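Local structure of superoxide dismutase [Mn/Fe] (Aeropyrum pernix, 3AK2) at the interface of chains A and B. The protein catalyses the dismutation of superoxide to molecular oxygen and hydrogen peroxide, and is cambialistic, working with either manganese or iron at its active site. Coordinates in Å, arbitrary orientation; residue numbers count along the deposited sequence, not the author numbering. Chains: chain A/B, Superoxide dismutase [Mn/Fe].

Contact 1: the interface of chains A and B. Residues chain A 146, 148, 153; chain B 63, 67, 70.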
ATOM      1  N   GLN A 146       4.250   4.139 -12.685  1.00  9.42           N
ATOM      2  CA  GLN A 146       3.849   2.769 -12.392  1.00  9.25           C
ATOM      3  C   GLN A 146       2.584   2.758 -11.556  1.00  8.97           C
ATOM      4  O   GLN A 146       2.324   3.687 -10.770  1.00  9.15           O
ATOM      5  CB  GLN A 146       4.913   2.050 -11.577  1.00  9.11           C
ATOM      6  CG  GLN A 146       6.242   1.870 -12.264  1.00 10.37           C
ATOM      7  CD  GLN A 146       7.278   1.273 -11.340  1.00  9.72           C
ATOM      8  OE1 GLN A 146       7.190   1.404 -10.118  1.00  9.99           O
ATOM      9  NE2 GLN A 146       8.278   0.617 -11.919  1.00 10.25           N
ATOM     10  N   GLU A 148       0.819  -0.157  -8.921  1.00  8.81           N
ATOM     11  CA  GLU A 148       0.880  -1.471  -8.275  1.00  9.07           C
ATOM     12  C   GLU A 148      -0.542  -1.986  -8.065  1.00  9.36           C
ATOM     13  O   GLU A 148      -1.472  -1.192  -7.901  1.00  9.35           O
ATOM     14  CB  GLU A 148       1.661  -1.395  -6.959  1.00  9.37           C
ATOM     15  CG  GLU A 148       3.160  -1.198  -7.184  1.00  9.37           C
ATOM     16  CD  GLU A 148       3.979  -1.112  -5.905  1.00 10.13           C
ATOM     17  OE1 GLU A 148       5.095  -0.556  -5.977  1.00 10.37           O
ATOM     18  OE2 GLU A 148       3.520  -1.590  -4.839  1.00 11.42           O
ATOM     19  N   LEU A 153      -0.514   3.751  -6.238  1.00  8.11           N
ATOM     20  CA  LEU A 153       0.343   4.706  -6.972  1.00  8.28           C
ATOM     21  C   LEU A 153      -0.383   5.447  -8.084  1.00  8.38           C
ATOM     22  O   LEU A 153       0.143   6.433  -8.603  1.00  8.47           O
ATOM     23  CB  LEU A 153       1.631   4.076  -7.529  1.00  8.71           C
ATOM     24  CG  LEU A 153       2.523   3.282  -6.575  1.00  8.61           C
ATOM     25  CD1 LEU A 153       3.745   2.746  -7.313  1.00  9.43           C
ATOM     26  CD2 LEU A 153       2.939   4.101  -5.365  1.00 10.93           C
TER
ATOM     27  N   ARG B  63      11.672   3.257 -10.636  1.00 11.12           N
ATOM     28  CA  ARG B  63      10.583   2.951  -9.714  1.00 10.67           C
ATOM     29  C   ARG B  63      10.505   3.964  -8.576  1.00 10.67           C
ATOM     30  O   ARG B  63       9.419   4.475  -8.261  1.00 10.46           O
ATOM     31  CB  ARG B  63      10.754   1.543  -9.150  1.00 10.80           C
ATOM     32  CG  ARG B  63       9.802   1.226  -8.014  1.00 10.46           C
ATOM     33  CD  ARG B  63       9.849  -0.229  -7.676  1.00 11.27           C
ATOM     34  NE  ARG B  63      11.106  -0.598  -7.037  1.00 12.70           N
ATOM     35  CZ  ARG B  63      11.712  -1.769  -7.200  1.00 13.92           C
ATOM     36  NH1 ARG B  63      12.845  -2.017  -6.559  1.00 13.79           N
ATOM     37  NH2 ARG B  63      11.198  -2.688  -8.012  1.00 15.39           N
ATOM     38  N   ARG B  67       7.592   6.687  -7.898  1.00  9.14           N
ATOM     39  CA  ARG B  67       6.872   6.692  -6.619  1.00  9.14           C
ATOM     40  C   ARG B  67       6.837   8.102  -6.015  1.00  9.16           C
ATOM     41  O   ARG B  67       5.796   8.544  -5.506  1.00  8.97           O
ATOM     42  CB  ARG B  67       7.499   5.709  -5.631  1.00  9.32           C
ATOM     43  CG  ARG B  67       7.060   4.270  -5.827  1.00  9.50           C
ATOM     44  CD  ARG B  67       7.943   3.324  -5.039  1.00  9.98           C
ATOM     45  NE  ARG B  67       7.420   1.963  -5.020  1.00 10.36           N
ATOM     46  CZ  ARG B  67       8.089   0.909  -4.558  1.00 10.43           C
ATOM     47  NH1 ARG B  67       9.326   1.048  -4.090  1.00 10.86           N
ATOM     48  NH2 ARG B  67       7.522  -0.289  -4.570  1.00 10.20           N
ATOM     49  N   SER B  70       4.461  10.171  -8.171  1.00  8.18           N
ATOM     50  CA  SER B  70       3.092   9.763  -7.884  1.00  8.03           C
ATOM     51  C   SER B  70       2.567  10.430  -6.617  1.00  8.19           C
ATOM     52  O   SER B  70       1.526  11.085  -6.643  1.00  8.62           O
ATOM     53  CB  SER B  70       3.017   8.241  -7.763  1.00  8.71           C
ATOM     54  OG  SER B  70       1.794   7.840  -7.167  1.00  7.88           O
TER
HETATM   55  O   HOH W   1       6.758   3.930  -9.215  1.00 10.77           O
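The end of strand 141-148 in chain A, with A:Leu153 in a loop at a positive phi (81°), faces helix 62-82 of chain B, where B:Arg63, B:Arg67 and B:Ser70, spaced four and three residues apart, lie along one side of the helix. The patch belongs to the two-fold symmetric interface of two identical subunits and probably adds to its stability by tying strand end and loop to the partner's helix. The central contact is a salt bridge across the interface: B:Arg67 NH2 of the guanidinium donates to carboxylate oxygen OE1 of A:Glu148 at 2.8 Å. The bond is nearly straight, 166° at the hydrogen; it enters the syn lone pair of OE1 and lies close to the guanidinium plane, although the two flat groups are twisted well away from each other. Arginine suits this place because its chain, extended from CG to NE, carries charge out from the helix while its CG still packs 3.9 Å from A:Leu153 CD1. One face of the guanidinium is covered by B:Arg63 CD, one helical turn back, which should restrict its rotation. An alanine here would remove the guanidinium and the chain from CG outward, and is likely to leave the carboxylate of A:Glu148 without its cross-chain counter-charge and A:Leu153 CD1 without the CG that packs against it. Glutamine answers B:Arg63 differently. The amide of A:Gln146 lies against the aliphatic start of that arginine, OE1 coming 3.4 Å from CG, and the same oxygen binds water 1 at 2.7 Å. The water also bonds to the backbone carbonyl O of B:Arg63, so an uncharged polar group bridges to the helix through solvent. At the other end of the patch, a small hydroxyl fits where backbone and helix come close. B:Ser70 turns OG away from its backbone N (chi1 166°) and toward the loop, where OG donates to the carbonyl O of A:Leu153 at 2.6 Å, the donor tilted out of the carbonyl plane.

Contact 2: the interface of chains A and B. Residues chain A 4, 7, 47, 69, 73; chain B 136, 143, 158.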
ATOM      1  N   PHE A   4     -27.725   1.288  -9.674  1.00 18.03           N
ATOM      2  CA  PHE A   4     -26.501   1.602 -10.408  1.00 17.48           C
ATOM      3  C   PHE A   4     -26.433   0.916 -11.763  1.00 17.10           C
ATOM      4  O   PHE A   4     -26.936  -0.202 -11.935  1.00 16.94           O
ATOM      5  CB  PHE A   4     -25.255   1.267  -9.571  1.00 17.44           C
ATOM      6  CG  PHE A   4     -24.986  -0.210  -9.411  1.00 17.52           C
ATOM      7  CD1 PHE A   4     -25.634  -0.952  -8.424  1.00 17.44           C
ATOM      8  CD2 PHE A   4     -24.059  -0.852 -10.229  1.00 16.87           C
ATOM      9  CE1 PHE A   4     -25.374  -2.314  -8.266  1.00 17.80           C
ATOM     10  CE2 PHE A   4     -23.790  -2.212 -10.081  1.00 17.20           C
ATOM     11  CZ  PHE A   4     -24.450  -2.944  -9.096  1.00 17.69           C
ATOM     12  N   TYR A   7     -21.284  -2.483 -14.556  1.00 13.25           N
ATOM     13  CA  TYR A   7     -20.141  -2.643 -15.444  1.00 12.47           C
ATOM     14  C   TYR A   7     -20.320  -3.925 -16.238  1.00 12.40           C
ATOM     15  O   TYR A   7     -20.968  -4.867 -15.779  1.00 12.23           O
ATOM     16  CB  TYR A   7     -18.833  -2.651 -14.641  1.00 12.16           C
ATOM     17  CG  TYR A   7     -18.692  -1.389 -13.834  1.00 11.26           C
ATOM     18  CD1 TYR A   7     -18.867  -1.398 -12.454  1.00 11.29           C
ATOM     19  CD2 TYR A   7     -18.444  -0.168 -14.461  1.00 10.97           C
ATOM     20  CE1 TYR A   7     -18.769  -0.227 -11.715  1.00 11.87           C
ATOM     21  CE2 TYR A   7     -18.356   1.003 -13.731  1.00 10.62           C
ATOM     22  CZ  TYR A   7     -18.520   0.969 -12.362  1.00 11.43           C
ATOM     23  OH  TYR A   7     -18.434   2.126 -11.627  1.00 12.35           O
ATOM     24  N   LEU A  47     -20.766  -2.414  -5.556  1.00 10.92           N
ATOM     25  CA  LEU A  47     -21.851  -1.451  -5.719  1.00 11.56           C
ATOM     26  C   LEU A  47     -23.189  -1.998  -5.227  1.00 11.71           C
ATOM     27  O   LEU A  47     -24.023  -1.244  -4.729  1.00 11.68           O
ATOM     28  CB  LEU A  47     -21.942  -0.953  -7.166  1.00 12.04           C
ATOM     29  CG  LEU A  47     -20.795  -0.033  -7.616  1.00 13.41           C
ATOM     30  CD1 LEU A  47     -20.992   0.383  -9.058  1.00 15.91           C
ATOM     31  CD2 LEU A  47     -20.651   1.199  -6.725  1.00 15.92           C
ATOM     32  N   PHE A  69     -14.356  -1.960  -4.148  1.00  8.01           N
ATOM     33  CA  PHE A  69     -14.726  -1.190  -5.327  1.00  7.99           C
ATOM     34  C   PHE A  69     -13.491  -0.618  -6.018  1.00  7.30           C
ATOM     35  O   PHE A  69     -13.347  -0.744  -7.229  1.00  8.25           O
ATOM     36  CB  PHE A  69     -15.713  -0.064  -4.999  1.00  8.25           C
ATOM     37  CG  PHE A  69     -15.970   0.844  -6.168  1.00  9.18           C
ATOM     38  CD1 PHE A  69     -15.350   2.087  -6.250  1.00 10.28           C
ATOM     39  CD2 PHE A  69     -16.791   0.431  -7.215  1.00 10.48           C
ATOM     40  CE1 PHE A  69     -15.567   2.913  -7.352  1.00 12.00           C
ATOM     41  CE2 PHE A  69     -17.002   1.257  -8.319  1.00 12.02           C
ATOM     42  CZ  PHE A  69     -16.389   2.494  -8.374  1.00 11.43           C
ATOM     43  N   TYR A  73     -12.934  -1.920  -9.720  1.00  8.01           N
ATOM     44  CA  TYR A  73     -13.171  -0.881 -10.711  1.00  8.11           C
ATOM     45  C   TYR A  73     -11.873  -0.562 -11.457  1.00  7.58           C
ATOM     46  O   TYR A  73     -11.849  -0.500 -12.690  1.00  8.26           O
ATOM     47  CB  TYR A  73     -13.738   0.394 -10.084  1.00  8.00           C
ATOM     48  CG  TYR A  73     -13.891   1.501 -11.106  1.00  8.59           C
ATOM     49  CD1 TYR A  73     -15.076   1.658 -11.824  1.00  9.18           C
ATOM     50  CD2 TYR A  73     -12.833   2.366 -11.380  1.00  8.51           C
ATOM     51  CE1 TYR A  73     -15.205   2.670 -12.782  1.00  9.30           C
ATOM     52  CE2 TYR A  73     -12.949   3.364 -12.335  1.00  9.42           C
ATOM     53  CZ  TYR A  73     -14.131   3.514 -13.032  1.00  9.22           C
ATOM     54  OH  TYR A  73     -14.224   4.533 -13.967  1.00 10.13           O
TER
ATOM     55  N   ASP B 136     -17.836   8.928 -12.472  1.00 10.13           N
ATOM     56  CA  ASP B 136     -17.346   7.751 -13.174  1.00 10.88           C
ATOM     57  C   ASP B 136     -17.613   7.910 -14.665  1.00 11.36           C
ATOM     58  O   ASP B 136     -18.769   7.927 -15.077  1.00 11.57           O
ATOM     59  CB  ASP B 136     -18.041   6.501 -12.626  1.00 10.82           C
ATOM     60  CG  ASP B 136     -17.738   5.243 -13.427  1.00 11.06           C
ATOM     61  OD1 ASP B 136     -18.447   4.242 -13.208  1.00 14.24           O
ATOM     62  OD2 ASP B 136     -16.814   5.243 -14.261  1.00 11.83           O
ATOM     63  N   ARG B 143     -19.587   8.208  -7.627  1.00 10.73           N
ATOM     64  CA  ARG B 143     -19.024   7.133  -6.815  1.00 10.62           C
ATOM     65  C   ARG B 143     -18.295   7.779  -5.650  1.00 10.87           C
ATOM     66  O   ARG B 143     -17.653   8.810  -5.824  1.00 11.62           O
ATOM     67  CB  ARG B 143     -18.030   6.299  -7.631  1.00 10.96           C
ATOM     68  CG  ARG B 143     -18.607   5.611  -8.867  1.00 10.75           C
ATOM     69  CD  ARG B 143     -19.508   4.440  -8.491  1.00 11.87           C
ATOM     70  NE  ARG B 143     -20.017   3.709  -9.654  1.00 12.54           N
ATOM     71  CZ  ARG B 143     -21.259   3.804 -10.117  1.00 13.35           C
ATOM     72  NH1 ARG B 143     -22.138   4.604  -9.526  1.00 14.08           N
ATOM     73  NH2 ARG B 143     -21.631   3.091 -11.172  1.00 14.07           N
ATOM     74  N   LEU B 158     -12.059   7.697 -12.696  1.00 10.03           N
ATOM     75  CA  LEU B 158     -12.836   8.480 -11.739  1.00 10.05           C
ATOM     76  C   LEU B 158     -12.308   9.898 -11.615  1.00 10.02           C
ATOM     77  O   LEU B 158     -11.123  10.104 -11.374  1.00 10.09           O
ATOM     78  CB  LEU B 158     -12.831   7.810 -10.364  1.00 10.09           C
ATOM     79  CG  LEU B 158     -13.358   6.379 -10.271  1.00  9.55           C
ATOM     80  CD1 LEU B 158     -13.289   5.913  -8.836  1.00  9.68           C
ATOM     81  CD2 LEU B 158     -14.780   6.268 -10.794  1.00 10.39           C
TER
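B:Arg143, on strand 141-148, reaches across the interface into a pocket lined by A:Phe69, A:Leu47 and A:Tyr7, and each part of its side chain finds a suitable neighbour. In this part of the two-fold symmetric interface between identical subunits, an arginine and an aspartate of one chain are held by tyrosines of the other, which probably strengthens the pairing. CB lies near the rim of the A:Phe69 ring at CE1. CG comes beside CZ of the same ring, and the chain then bends at chi2 (-72°), which keeps CD against that rim, 3.7 Å from A:Phe69 CZ, and near A:Leu47 CD2 as well. Apolar residues suit this stretch because the arginine is hydrocarbon up to CD. At NE the character changes: it donates to the phenol oxygen OH of A:Tyr7 at 3.0 Å, 161° at the hydrogen and close to the guanidinium plane. CZ has A:Leu47 CD1 over one face, 3.6 Å away, and NH2 adds a weak bond to the same tyrosine oxygen. A:Tyr7 is well chosen because its hydroxyl can accept and donate at once: while receiving the arginine N-H, OH donates to OD1 of B:Asp136 at 2.6 Å. The phenol thus links two oppositely charged residues of chain B, whose own salt bridge is long, with B:Arg143 NE 3.9 Å from B:Asp136 OD1. The second carboxylate oxygen is used too, since A:Tyr73 OH donates to B:Asp136 OD2 at 2.7 Å. Both hydroxyls approach from the same side of the carboxylate plane and well out of it, and the A:Tyr73 ring stands almost perpendicular to that plane (85°). Two donors from chain A probably stabilise the negative charge and fix the rotation of the carboxylate. B:Leu158 completes the patch by bridging both aromatic residues of helix 62-82: its CD1 lies 4.0 Å from A:Phe69 CE1, and its CD2 packs 3.6 Å from the hydroxyl-bearing carbon CZ of A:Tyr73.

About 23 Å separates the C-alpha centres of contact 1 and contact 2, yet both pair helix 62-82 of one chain with strand 141-148 of the other. Contact 1 takes the helix from chain B and contact 2 from chain A. Because the interface is two-fold symmetric, the twin of contact 1 brings the same helix of chain A into play beside contact 2, making one reciprocal helix-to-strand seam. The helix also carries metal ligand His79, and helix 25-54, used in contact 2, carries His31, so subunit pairing probably steadies the scaffold of the manganese sites within the four-chain assembly.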